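Local atomic coordinates of exoribonuclease II, mitochondrial (Candida glabrata, PDB entry 6F3H), a protein that degrades RNA from the 3' to the 5' end in mitochondria, as the exoribonuclease component of the mtEXO RNA degradosome. Residues L552-R563 with K603-L614. The protein carries 1 engineered substitution. Residues are numbered along the deposited sequence; the frame is centred on the assembly and turned at random.
Sequences LHTLATKLLHKR and KSTLLVSEFMIL. With nucleotides of chain C.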
loop_
_atom_site.group_PDB
_atom_site.type_symbol
_atom_site.label_atom_id
_atom_site.label_comp_id
_atom_site.label_asym_id
_atom_site.label_seq_id
_atom_site.Cartn_x
_atom_site.Cartn_y
_atom_site.Cartn_z
ATOM N N LEU A 552 2.298 32.802 4.061
ATOM C CA LEU A 552 2.598 31.374 3.997
ATOM C C LEU A 552 2.647 30.885 2.564
ATOM O O LEU A 552 3.531 30.104 2.197
ATOM C CB LEU A 552 1.556 30.582 4.777
ATOM C CG LEU A 552 1.700 30.601 6.294
ATOM C CD1 LEU A 552 0.511 29.969 6.974
ATOM C CD2 LEU A 552 2.984 29.883 6.709
ATOM N N HIS A 553 1.699 31.321 1.741
ATOM C CA HIS A 553 1.686 30.885 0.356
ATOM C C HIS A 553 2.926 31.360 -0.386
ATOM O O HIS A 553 3.521 30.606 -1.166
ATOM C CB HIS A 553 0.413 31.373 -0.326
ATOM C CG HIS A 553 0.389 31.136 -1.803
ATOM N ND1 HIS A 553 0.626 32.136 -2.720
ATOM C CD2 HIS A 553 0.172 30.007 -2.519
ATOM C CE1 HIS A 553 0.537 31.636 -3.938
ATOM N NE2 HIS A 553 0.272 30.344 -3.846
ATOM N N THR A 554 3.334 32.606 -0.163
ATOM C CA THR A 554 4.522 33.098 -0.849
ATOM C C THR A 554 5.780 32.379 -0.368
ATOM O O THR A 554 6.732 32.201 -1.139
ATOM C CB THR A 554 4.625 34.598 -0.653
ATOM O OG1 THR A 554 4.438 34.865 0.732
ATOM C CG2 THR A 554 3.506 35.310 -1.438
ATOM N N LEU A 555 5.786 31.924 0.886
ATOM C CA LEU A 555 6.919 31.160 1.392
ATOM C C LEU A 555 7.007 29.795 0.737
ATOM O O LEU A 555 8.095 29.355 0.350
ATOM C CB LEU A 555 6.813 31.015 2.906
ATOM C CG LEU A 555 7.151 32.275 3.697
ATOM C CD1 LEU A 555 6.692 32.163 5.134
ATOM C CD2 LEU A 555 8.647 32.441 3.640
ATOM N N ALA A 556 5.874 29.114 0.593
ATOM C CA ALA A 556 5.887 27.803 -0.043
ATOM C C ALA A 556 6.414 27.897 -1.460
ATOM O O ALA A 556 7.244 27.082 -1.871
ATOM C CB ALA A 556 4.491 27.194 -0.045
ATOM N N THR A 557 5.984 28.911 -2.210
ATOM C CA THR A 557 6.430 29.019 -3.589
ATOM C C THR A 557 7.947 28.999 -3.660
ATOM O O THR A 557 8.530 28.291 -4.488
ATOM C CB THR A 557 5.861 30.299 -4.213
ATOM O OG1 THR A 557 4.431 30.210 -4.264
ATOM C CG2 THR A 557 6.386 30.512 -5.629
ATOM N N LYS A 558 8.605 29.653 -2.714
ATOM C CA LYS A 558 10.054 29.656 -2.750
ATOM C C LYS A 558 10.618 28.354 -2.239
ATOM O O LYS A 558 11.693 27.942 -2.676
ATOM C CB LYS A 558 10.586 30.827 -1.949
ATOM C CG LYS A 558 9.930 32.126 -2.366
ATOM C CD LYS A 558 10.852 33.295 -2.144
ATOM C CE LYS A 558 10.718 33.843 -0.752
ATOM N NZ LYS A 558 9.558 34.772 -0.673
ATOM N N LEU A 559 9.898 27.704 -1.328
ATOM C CA LEU A 559 10.278 26.382 -0.839
ATOM C C LEU A 559 10.251 25.367 -1.963
ATOM O O LEU A 559 11.160 24.541 -2.109
ATOM C CB LEU A 559 9.311 25.941 0.257
ATOM C CG LEU A 559 9.414 26.501 1.667
ATOM C CD1 LEU A 559 8.247 26.018 2.509
ATOM C CD2 LEU A 559 10.699 26.031 2.255
ATOM N N LEU A 560 9.174 25.377 -2.727
ATOM C CA LEU A 560 9.060 24.465 -3.847
ATOM C C LEU A 560 10.117 24.772 -4.895
ATOM O O LEU A 560 10.847 23.878 -5.329
ATOM C CB LEU A 560 7.657 24.560 -4.422
ATOM C CG LEU A 560 7.425 23.943 -5.791
ATOM C CD1 LEU A 560 7.767 22.462 -5.783
ATOM C CD2 LEU A 560 5.978 24.226 -6.265
ATOM N N HIS A 561 10.231 26.039 -5.296
ATOM C CA HIS A 561 11.251 26.406 -6.270
ATOM C C HIS A 561 12.638 25.979 -5.805
ATOM O O HIS A 561 13.490 25.603 -6.621
ATOM C CB HIS A 561 11.184 27.902 -6.520
ATOM C CG HIS A 561 12.196 28.391 -7.500
ATOM N ND1 HIS A 561 13.526 28.559 -7.178
ATOM C CD2 HIS A 561 12.079 28.720 -8.809
ATOM C CE1 HIS A 561 14.181 28.996 -8.238
ATOM N NE2 HIS A 561 13.326 29.100 -9.243
ATOM N N LYS A 562 12.856 25.985 -4.495
ATOM C CA LYS A 562 14.122 25.542 -3.933
ATOM C C LYS A 562 14.306 24.043 -4.119
ATOM O O LYS A 562 15.353 23.595 -4.601
ATOM C CB LYS A 562 14.167 25.919 -2.456
ATOM C CG LYS A 562 15.517 25.775 -1.787
ATOM C CD LYS A 562 15.653 26.704 -0.572
ATOM N N ARG A 563 13.295 23.253 -3.732
ATOM C CA ARG A 563 13.375 21.793 -3.800
ATOM C C ARG A 563 13.733 21.333 -5.196
ATOM O O ARG A 563 14.503 20.388 -5.365
ATOM C CB ARG A 563 12.044 21.178 -3.390
ATOM C CG ARG A 563 11.766 21.135 -1.891
ATOM C CD ARG A 563 10.474 20.369 -1.616
ATOM N NE ARG A 563 10.356 19.250 -2.544
ATOM C CZ ARG A 563 9.279 18.947 -3.264
ATOM N NH1 ARG A 563 8.183 19.672 -3.170
ATOM N NH2 ARG A 563 9.306 17.901 -4.086
ATOM N N LYS A 603 -3.442 26.757 -4.757
ATOM C CA LYS A 603 -2.639 27.557 -3.842
ATOM C C LYS A 603 -2.639 26.972 -2.439
ATOM O O LYS A 603 -1.597 26.955 -1.784
ATOM C CB LYS A 603 -3.143 28.992 -3.820
ATOM C CG LYS A 603 -2.805 29.805 -5.056
ATOM C CD LYS A 603 -2.958 31.306 -4.777
ATOM C CE LYS A 603 -2.958 32.120 -6.071
ATOM N NZ LYS A 603 -3.603 33.459 -5.916
ATOM N N SER A 604 -3.797 26.520 -1.938
ATOM C CA SER A 604 -3.823 25.961 -0.584
ATOM C C SER A 604 -3.127 24.601 -0.498
ATOM O O SER A 604 -2.378 24.350 0.451
ATOM C CB SER A 604 -5.255 25.882 -0.051
ATOM O OG SER A 604 -6.200 25.582 -1.040
ATOM N N THR A 605 -3.379 23.695 -1.449
ATOM C CA THR A 605 -2.661 22.420 -1.441
ATOM C C THR A 605 -1.163 22.654 -1.513
ATOM O O THR A 605 -0.383 21.992 -0.815
ATOM C CB THR A 605 -3.106 21.524 -2.588
ATOM O OG1 THR A 605 -2.578 22.048 -3.809
ATOM C CG2 THR A 605 -4.616 21.489 -2.673
ATOM N N LEU A 606 -0.741 23.540 -2.413
ATOM C CA LEU A 606 0.670 23.856 -2.518
ATOM C C LEU A 606 1.197 24.335 -1.184
ATOM O O LEU A 606 2.274 23.925 -0.736
ATOM C CB LEU A 606 0.872 24.946 -3.562
ATOM C CG LEU A 606 2.198 25.697 -3.421
ATOM C CD1 LEU A 606 3.427 24.801 -3.653
ATOM C CD2 LEU A 606 2.208 26.910 -4.309
ATOM N N LEU A 607 0.431 25.194 -0.529
ATOM C CA LEU A 607 0.842 25.735 0.752
ATOM C C LEU A 607 1.056 24.616 1.746
ATOM O O LEU A 607 2.169 24.403 2.237
ATOM C CB LEU A 607 -0.246 26.684 1.243
ATOM C CG LEU A 607 -0.092 27.588 2.454
ATOM C CD1 LEU A 607 -1.249 28.517 2.446
ATOM C CD2 LEU A 607 -0.071 26.797 3.758
ATOM N N VAL A 608 0.004 23.830 1.975
ATOM C CA VAL A 608 0.062 22.793 2.993
ATOM C C VAL A 608 1.153 21.802 2.665
ATOM O O VAL A 608 2.025 21.525 3.491
ATOM C CB VAL A 608 -1.297 22.088 3.119
ATOM C CG1 VAL A 608 -1.239 21.087 4.240
ATOM C CG2 VAL A 608 -2.374 23.086 3.375
ATOM N N SER A 609 1.174 21.325 1.424
ATOM C CA SER A 609 2.093 20.257 1.079
ATOM C C SER A 609 3.533 20.684 1.334
ATOM O O SER A 609 4.283 19.993 2.034
ATOM C CB SER A 609 1.868 19.840 -0.374
ATOM O OG SER A 609 2.506 20.710 -1.282
ATOM N N GLU A 610 3.895 21.888 0.900
ATOM C CA GLU A 610 5.290 22.290 1.000
ATOM C C GLU A 610 5.793 22.257 2.418
ATOM O O GLU A 610 6.981 21.991 2.664
ATOM C CB GLU A 610 5.485 23.666 0.412
ATOM C CG GLU A 610 5.719 23.538 -1.047
ATOM C CD GLU A 610 6.764 22.452 -1.352
ATOM O OE1 GLU A 610 7.799 22.325 -0.633
ATOM O OE2 GLU A 610 6.510 21.673 -2.292
ATOM N N PHE A 611 4.913 22.531 3.354
ATOM C CA PHE A 611 5.334 22.606 4.737
ATOM C C PHE A 611 5.483 21.229 5.362
ATOM O O PHE A 611 6.423 20.997 6.123
ATOM C CB PHE A 611 4.344 23.495 5.475
ATOM C CG PHE A 611 4.543 24.959 5.175
ATOM C CD1 PHE A 611 5.635 25.648 5.690
ATOM C CD2 PHE A 611 3.712 25.615 4.292
ATOM C CE1 PHE A 611 5.845 26.977 5.386
ATOM C CE2 PHE A 611 3.923 26.948 3.976
ATOM C CZ PHE A 611 4.985 27.631 4.527
HETATM N N MSE A 612 4.613 20.294 5.011
HETATM C CA MSE A 612 4.680 18.947 5.560
HETATM C C MSE A 612 5.895 18.247 5.111
HETATM O O MSE A 612 6.597 17.639 5.907
HETATM C CB MSE A 612 3.470 18.169 5.142
HETATM C CG MSE A 612 2.226 18.972 5.359
HETATM SE SE MSE A 612 1.910 19.350 7.253
HETATM C CE MSE A 612 0.583 17.963 7.525
ATOM N N ILE A 613 6.117 18.338 3.802
ATOM C CA ILE A 613 7.383 17.906 3.222
ATOM C C ILE A 613 8.547 18.441 4.033
ATOM O O ILE A 613 9.473 17.707 4.408
ATOM C CB ILE A 613 7.474 18.368 1.762
ATOM C CG1 ILE A 613 6.264 17.867 0.983
ATOM C CG2 ILE A 613 8.824 18.011 1.172
ATOM C CD1 ILE A 613 6.344 18.168 -0.463
ATOM N N LEU A 614 8.511 19.731 4.331
ATOM C CA LEU A 614 9.650 20.313 5.003
ATOM C C LEU A 614 9.760 19.796 6.422
ATOM O O LEU A 614 10.829 19.358 6.847
ATOM C CB LEU A 614 9.527 21.817 4.997
ATOM C CG LEU A 614 10.650 22.358 5.876
ATOM C CD1 LEU A 614 12.021 21.991 5.288
ATOM C CD2 LEU A 614 10.487 23.846 6.065
ATOM P P U C 4 3.994 12.826 1.366
ATOM O OP1 U C 4 4.695 12.844 2.665
ATOM O OP2 U C 4 3.246 11.627 0.947
ATOM O "O5'" U C 4 2.957 13.998 1.435
ATOM C "C5'" U C 4 3.422 15.319 1.538
ATOM C "C4'" U C 4 2.257 16.231 1.523
ATOM O "O4'" U C 4 1.706 16.270 0.184
ATOM C "C3'" U C 4 1.098 15.761 2.366
ATOM O "O3'" U C 4 1.278 15.974 3.748
ATOM C "C2'" U C 4 -0.068 16.504 1.741
ATOM O "O2'" U C 4 -0.069 17.865 2.139
ATOM C "C1'" U C 4 0.304 16.433 0.258
ATOM N N1 U C 4 -0.353 15.285 -0.408
ATOM C C2 U C 4 -1.600 15.536 -0.941
ATOM O O2 U C 4 -2.129 16.631 -0.899
ATOM N N3 U C 4 -2.204 14.470 -1.540
ATOM C C4 U C 4 -1.689 13.198 -1.643
ATOM O O4 U C 4 -2.369 12.345 -2.221
ATOM C C5 U C 4 -0.391 13.006 -1.057
ATOM C C6 U C 4 0.220 14.031 -0.471
ATOM P P A C 5 0.650 14.939 4.796
ATOM O OP1 A C 5 1.112 15.271 6.162
ATOM O OP2 A C 5 0.810 13.542 4.298
ATOM O "O5'" A C 5 -0.893 15.277 4.746
ATOM C "C5'" A C 5 -1.325 16.579 5.081
ATOM C "C4'" A C 5 -2.729 16.851 4.621
ATOM O "O4'" A C 5 -2.797 16.800 3.176
ATOM C "C3'" A C 5 -3.792 15.870 5.079
ATOM O "O3'" A C 5 -4.247 16.148 6.384
ATOM C "C2'" A C 5 -4.868 16.059 4.029
ATOM O "O2'" A C 5 -5.584 17.262 4.268
ATOM C "C1'" A C 5 -4.017 16.236 2.778
ATOM N N9 A C 5 -3.715 14.933 2.208
ATOM C C8 A C 5 -2.625 14.123 2.405
ATOM N N7 A C 5 -2.695 12.980 1.769
ATOM C C5 A C 5 -3.925 13.069 1.143
ATOM C C6 A C 5 -4.603 12.191 0.299
ATOM N N6 A C 5 -4.114 10.998 -0.063
ATOM N N1 A C 5 -5.815 12.603 -0.151
ATOM C C2 A C 5 -6.297 13.803 0.219
ATOM N N3 A C 5 -5.753 14.728 1.007
ATOM C C4 A C 5 -4.566 14.267 1.420
#
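Ala556 and Phe611 sit at the heart of a knobs-into-holes crossing between segments 552-563 and 603-614. The axes of these two helical segments come within 8.6 Å of each other. They cross at 61°. The methyl of Ala556 enters a hole formed by Leu606, Leu607, Glu610 and Phe611. In return the Phe611 ring drops among Leu552, Leu555, Ala556 and Leu559. Leu559 CD1 lies over one face of the Phe611 ring in a CH-pi contact, 4.2 Å from the centroid, while the backbone O of Leu552 meets the ring edge in its plane and Leu552 CD2 reaches Phe611 CZ at 3.7 Å.

Next to this apolar centre lies a buried charge pair. The Glu610 chain, bent at chi2, brings its carboxylate over Leu560 CB and close to Arg563, whose NH1 stands 2.8 Å from Glu610 OE2. The two flat groups are nearly coplanar, 11° apart, but the hydrogen bond within the salt bridge is weak, bent to 124° at the proton. Ile613 CD1 covers one guanidinium face, and Arg563 NE bonds to Ile688 O, giving the group a second hold.

Lys603 and Thr557 mark the solvent side. There the aliphatic chain of Lys603 lies on one face of the His553 ring, its CD toward the rim and 3.8 Å from the centroid, with Thr557 OG1 over the opposite face, also toward the rim.

The packing lies close behind the metal site of the RNB domain: the side chain of Leu607 is about 10 Å from the bound magnesium ion. Leu552 and Leu607 both rest on Ile412 of strand 410-416, and Leu555 and Leu559 touch Leu505 of strand 505-519. Helix 603-625 lies between helix 543-567 and the bound RNA, with Ser609, Met612 and Ile613 against nucleotides of chain C, while helix 527-534 packs against Ser604 and Val608.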